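Long-range contact in uncharacterized protein (Bacteroides caccae, PDB 3NO2), which is of unknown function but folds as a six-bladed beta-propeller and contains a Mal s 1 allergenic protein-like region: residues Lys16-Asn21 with Val28-Leu33. Residues are numbered along the deposited sequence; the frame is centred on the assembly and turned at random.
Sequences KIAIIN and VWEYPL
Lys16, Ile17 and Ile19 of strand 16-21 lie against Trp29, Tyr31 and Pro32 of strand 26-32; the two strands form the antiparallel hairpin that makes the outer half of one blade of the six-bladed beta-propeller. This blade is closed in the velcro manner: strand 270-274 from the end of the chain pairs with strand 6-10, which in turn borders 16-21. Ile17 and Tyr31 form a hydrogen-bonded pair with both bonds at 2.9 Å, Ile17 N to Tyr31 O and Tyr31 N to Ile17 O. At the other end Ile19 N reaches Trp29 O while Val28 N gives its hydrogen to Ile19 O, and Val28 and Trp29, both facing Ile19, make a classic beta bulge.

Ile17, Ile19, Trp29 and Tyr31 share the face turned to the next blade, where Ile17 meets Ile50 and Phe52, and Trp29 and Tyr31 meet Ile61. Trp29 CG is anti to its backbone N (chi1 175°), and the six-membered part of the indole passes obliquely by Ile19, with CE3 3.5 Å from Ile19 CG1. Ile19 CD1 sits over one indole face near the rim, and Arg63 makes a cation-pi contact with the ring. Farther along, Ile17 CG1 packs 3.8 Å from Tyr31 CB, the side chains side by side and pointing the same way, while Ile17 CD1 approaches Trp29 CH2.

On the other face, Lys16, in one of its two modelled conformers, bends at chi2 (-59°), placing CD 3.8 Å from Pro32 CA. In that conformer a water links the two segments just past the strand end, accepting from Lys16 NZ at 3.1 Å and donating to Leu33 O at 3.2 Å.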
ATOM      1  N   LYS A  16       2.503 -11.362 -10.703  0.50  7.92           N
ATOM      2  CA  LYS A  16       1.538 -12.205  -9.984  0.50  7.95           C
ATOM      3  C   LYS A  16       1.121 -11.479  -8.730  0.50  7.96           C
ATOM      4  O   LYS A  16       1.915 -10.721  -8.161  0.50  8.93           O
ATOM      5  CB  LYS A  16       2.172 -13.541  -9.517  0.50  7.15           C
ATOM      6  CG  LYS A  16       2.710 -14.435 -10.629  0.50 15.43           C
ATOM      7  CD  LYS A  16       1.686 -14.850 -11.639  0.50 15.66           C
ATOM      8  CE  LYS A  16       2.353 -15.767 -12.710  0.50 17.98           C
ATOM      9  NZ  LYS A  16       1.426 -16.237 -13.790  0.50 25.05           N
ATOM     10  N   ILE A  17      -0.089 -11.740  -8.246  1.00  6.71           N
ATOM     11  CA  ILE A  17      -0.384 -11.567  -6.821  1.00  7.69           C
ATOM     12  C   ILE A  17      -0.415 -12.969  -6.207  1.00  7.42           C
ATOM     13  O   ILE A  17      -0.611 -13.958  -6.919  1.00  7.68           O
ATOM     14  CB  ILE A  17      -1.674 -10.766  -6.534  1.00  7.41           C
ATOM     15  CG1 ILE A  17      -2.880 -11.433  -7.156  1.00  7.64           C
ATOM     16  CG2 ILE A  17      -1.480  -9.309  -7.079  1.00  8.37           C
ATOM     17  CD1 ILE A  17      -4.184 -10.766  -6.816  1.00 11.25           C
ATOM     18  N   ALA A  18      -0.164 -13.075  -4.922  1.00  7.60           N
ATOM     19  CA  ALA A  18       0.041 -14.360  -4.295  1.00  7.35           C
ATOM     20  C   ALA A  18      -0.478 -14.364  -2.890  1.00  6.32           C
ATOM     21  O   ALA A  18      -0.585 -13.316  -2.245  1.00  7.16           O
ATOM     22  CB  ALA A  18       1.530 -14.762  -4.338  1.00  7.86           C
ATOM     23  N   ILE A  19      -0.770 -15.561  -2.373  1.00  6.44           N
ATOM     24  CA  ILE A  19      -1.047 -15.761  -0.962  1.00  6.41           C
ATOM     25  C   ILE A  19       0.014 -16.695  -0.415  1.00  6.28           C
ATOM     26  O   ILE A  19       0.318 -17.744  -1.008  1.00  7.67           O
ATOM     27  CB  ILE A  19      -2.452 -16.343  -0.688  1.00  6.82           C
ATOM     28  CG1 ILE A  19      -3.501 -15.346  -1.180  1.00  8.13           C
ATOM     29  CG2 ILE A  19      -2.631 -16.661   0.835  1.00  8.77           C
ATOM     30  CD1 ILE A  19      -4.932 -15.903  -1.248  1.00 10.18           C
ATOM     31  N   ILE A  20       0.634 -16.272   0.683  1.00  6.47           N
ATOM     32  CA  ILE A  20       1.744 -16.973   1.325  1.00  7.20           C
ATOM     33  C   ILE A  20       1.259 -17.454   2.698  1.00  7.39           C
ATOM     34  O   ILE A  20       0.644 -16.717   3.469  1.00  8.09           O
ATOM     35  CB  ILE A  20       2.933 -16.030   1.460  1.00  7.98           C
ATOM     36  CG1 ILE A  20       3.461 -15.699   0.044  1.00  9.55           C
ATOM     37  CG2 ILE A  20       4.066 -16.643   2.315  1.00  8.40           C
ATOM     38  CD1 ILE A  20       4.557 -14.621  -0.028  1.00 11.38           C
ATOM     39  N   ASN A  21       1.564 -18.717   2.996  1.00  6.77           N
ATOM     40  CA  ASN A  21       1.428 -19.236   4.361  1.00  8.01           C
ATOM     41  C   ASN A  21       2.600 -18.696   5.170  1.00  6.60           C
ATOM     42  O   ASN A  21       3.760 -18.951   4.838  1.00  7.37           O
ATOM     43  CB  ASN A  21       1.463 -20.778   4.300  1.00  8.40           C
ATOM     44  CG  ASN A  21       1.440 -21.444   5.669  1.00  8.41           C
ATOM     45  OD1 ASN A  21       2.065 -20.997   6.615  1.00  7.97           O
ATOM     46  ND2 ASN A  21       0.686 -22.573   5.765  1.00 11.11           N
ATOM     47  N   VAL A  28       0.966 -20.425  -1.638  1.00  8.20           N
ATOM     48  CA  VAL A  28      -0.066 -21.445  -1.741  1.00  9.95           C
ATOM     49  C   VAL A  28      -1.100 -21.148  -2.831  1.00 11.20           C
ATOM     50  O   VAL A  28      -1.947 -21.996  -3.107  1.00 12.91           O
ATOM     51  CB  VAL A  28      -0.738 -21.701  -0.398  1.00 10.47           C
ATOM     52  CG1 VAL A  28       0.322 -22.206   0.632  1.00 13.09           C
ATOM     53  CG2 VAL A  28      -1.501 -20.486   0.116  1.00 12.88           C
ATOM     54  N   TRP A  29      -1.052 -19.961  -3.427  1.00  9.52           N
ATOM     55  CA  TRP A  29      -2.024 -19.528  -4.433  1.00 10.10           C
ATOM     56  C   TRP A  29      -1.427 -18.345  -5.159  1.00 10.89           C
ATOM     57  O   TRP A  29      -0.727 -17.509  -4.527  1.00  8.66           O
ATOM     58  CB  TRP A  29      -3.274 -19.072  -3.716  1.00 12.04           C
ATOM     59  CG  TRP A  29      -4.397 -18.455  -4.555  1.00 14.73           C
ATOM     60  CD1 TRP A  29      -5.483 -19.098  -5.060  1.00 23.36           C
ATOM     61  CD2 TRP A  29      -4.559 -17.071  -4.887  1.00 11.48           C
ATOM     62  NE1 TRP A  29      -6.308 -18.191  -5.711  1.00 21.61           N
ATOM     63  CE2 TRP A  29      -5.760 -16.944  -5.620  1.00 21.93           C
ATOM     64  CE3 TRP A  29      -3.799 -15.939  -4.664  1.00 12.64           C
ATOM     65  CZ2 TRP A  29      -6.220 -15.705  -6.093  1.00 14.31           C
ATOM     66  CZ3 TRP A  29      -4.257 -14.700  -5.147  1.00 12.75           C
ATOM     67  CH2 TRP A  29      -5.439 -14.608  -5.847  1.00 14.77           C
ATOM     68  N   GLU A  30      -1.598 -18.303  -6.483  0.50  9.93           N
ATOM     69  CA  GLU A  30      -1.235 -17.147  -7.311  0.50  8.91           C
ATOM     70  C   GLU A  30      -2.390 -16.765  -8.242  0.50  9.85           C
ATOM     71  O   GLU A  30      -3.335 -17.564  -8.505  0.50  7.83           O
ATOM     72  CB  GLU A  30       0.031 -17.374  -8.165  0.50 10.54           C
ATOM     73  CG  GLU A  30       1.306 -17.473  -7.349  0.50  8.97           C
ATOM     74  CD  GLU A  30       2.582 -17.613  -8.165  0.50 14.97           C
ATOM     75  OE1 GLU A  30       2.501 -17.938  -9.380  0.50 15.32           O
ATOM     76  OE2 GLU A  30       3.680 -17.398  -7.586  0.50 16.92           O
ATOM     77  N   TYR A  31      -2.311 -15.532  -8.729  1.00  9.59           N
ATOM     78  CA  TYR A  31      -3.223 -15.047  -9.769  1.00  8.38           C
ATOM     79  C   TYR A  31      -2.421 -14.134 -10.684  1.00  9.75           C
ATOM     80  O   TYR A  31      -1.632 -13.296 -10.214  1.00  9.10           O
ATOM     81  CB  TYR A  31      -4.374 -14.294  -9.115  1.00 10.44           C
ATOM     82  CG  TYR A  31      -5.464 -13.803 -10.043  1.00  8.89           C
ATOM     83  CD1 TYR A  31      -5.382 -12.563 -10.671  1.00 10.07           C
ATOM     84  CD2 TYR A  31      -6.580 -14.588 -10.312  1.00 10.15           C
ATOM     85  CE1 TYR A  31      -6.365 -12.102 -11.513  1.00  9.11           C
ATOM     86  CE2 TYR A  31      -7.600 -14.135 -11.170  1.00  9.48           C
ATOM     87  CZ  TYR A  31      -7.480 -12.878 -11.776  1.00  9.75           C
ATOM     88  OH  TYR A  31      -8.469 -12.393 -12.603  1.00 10.78           O
ATOM     89  N   PRO A  32      -2.564 -14.286 -12.005  1.00 10.44           N
ATOM     90  CA  PRO A  32      -1.681 -13.589 -12.924  1.00 11.11           C
ATOM     91  C   PRO A  32      -2.075 -12.135 -13.181  1.00  9.78           C
ATOM     92  O   PRO A  32      -3.258 -11.759 -13.170  1.00 11.52           O
ATOM     93  CB  PRO A  32      -1.851 -14.393 -14.212  1.00 13.16           C
ATOM     94  CG  PRO A  32      -3.266 -14.823 -14.159  1.00 14.11           C
ATOM     95  CD  PRO A  32      -3.527 -15.172 -12.701  1.00 11.36           C
ATOM     96  N   LEU A  33      -1.062 -11.301 -13.409  1.00  8.26           N
ATOM     97  CA  LEU A  33      -1.259  -9.951 -13.890  1.00  8.09           C
ATOM     98  C   LEU A  33      -0.895  -9.924 -15.383  1.00 10.79           C
ATOM     99  O   LEU A  33      -0.002 -10.645 -15.837  1.00 13.23           O
ATOM    100  CB  LEU A  33      -0.421  -8.948 -13.118  1.00  8.46           C
ATOM    101  CG  LEU A  33      -0.650  -8.946 -11.603  1.00  9.28           C
ATOM    102  CD1 LEU A  33       0.257  -7.935 -10.942  1.00 10.34           C
ATOM    103  CD2 LEU A  33      -2.117  -8.628 -11.251  1.00 12.19           C
TER
HETATM  104  O   HOH W   1       1.432 -13.372 -15.023  1.00 32.09           O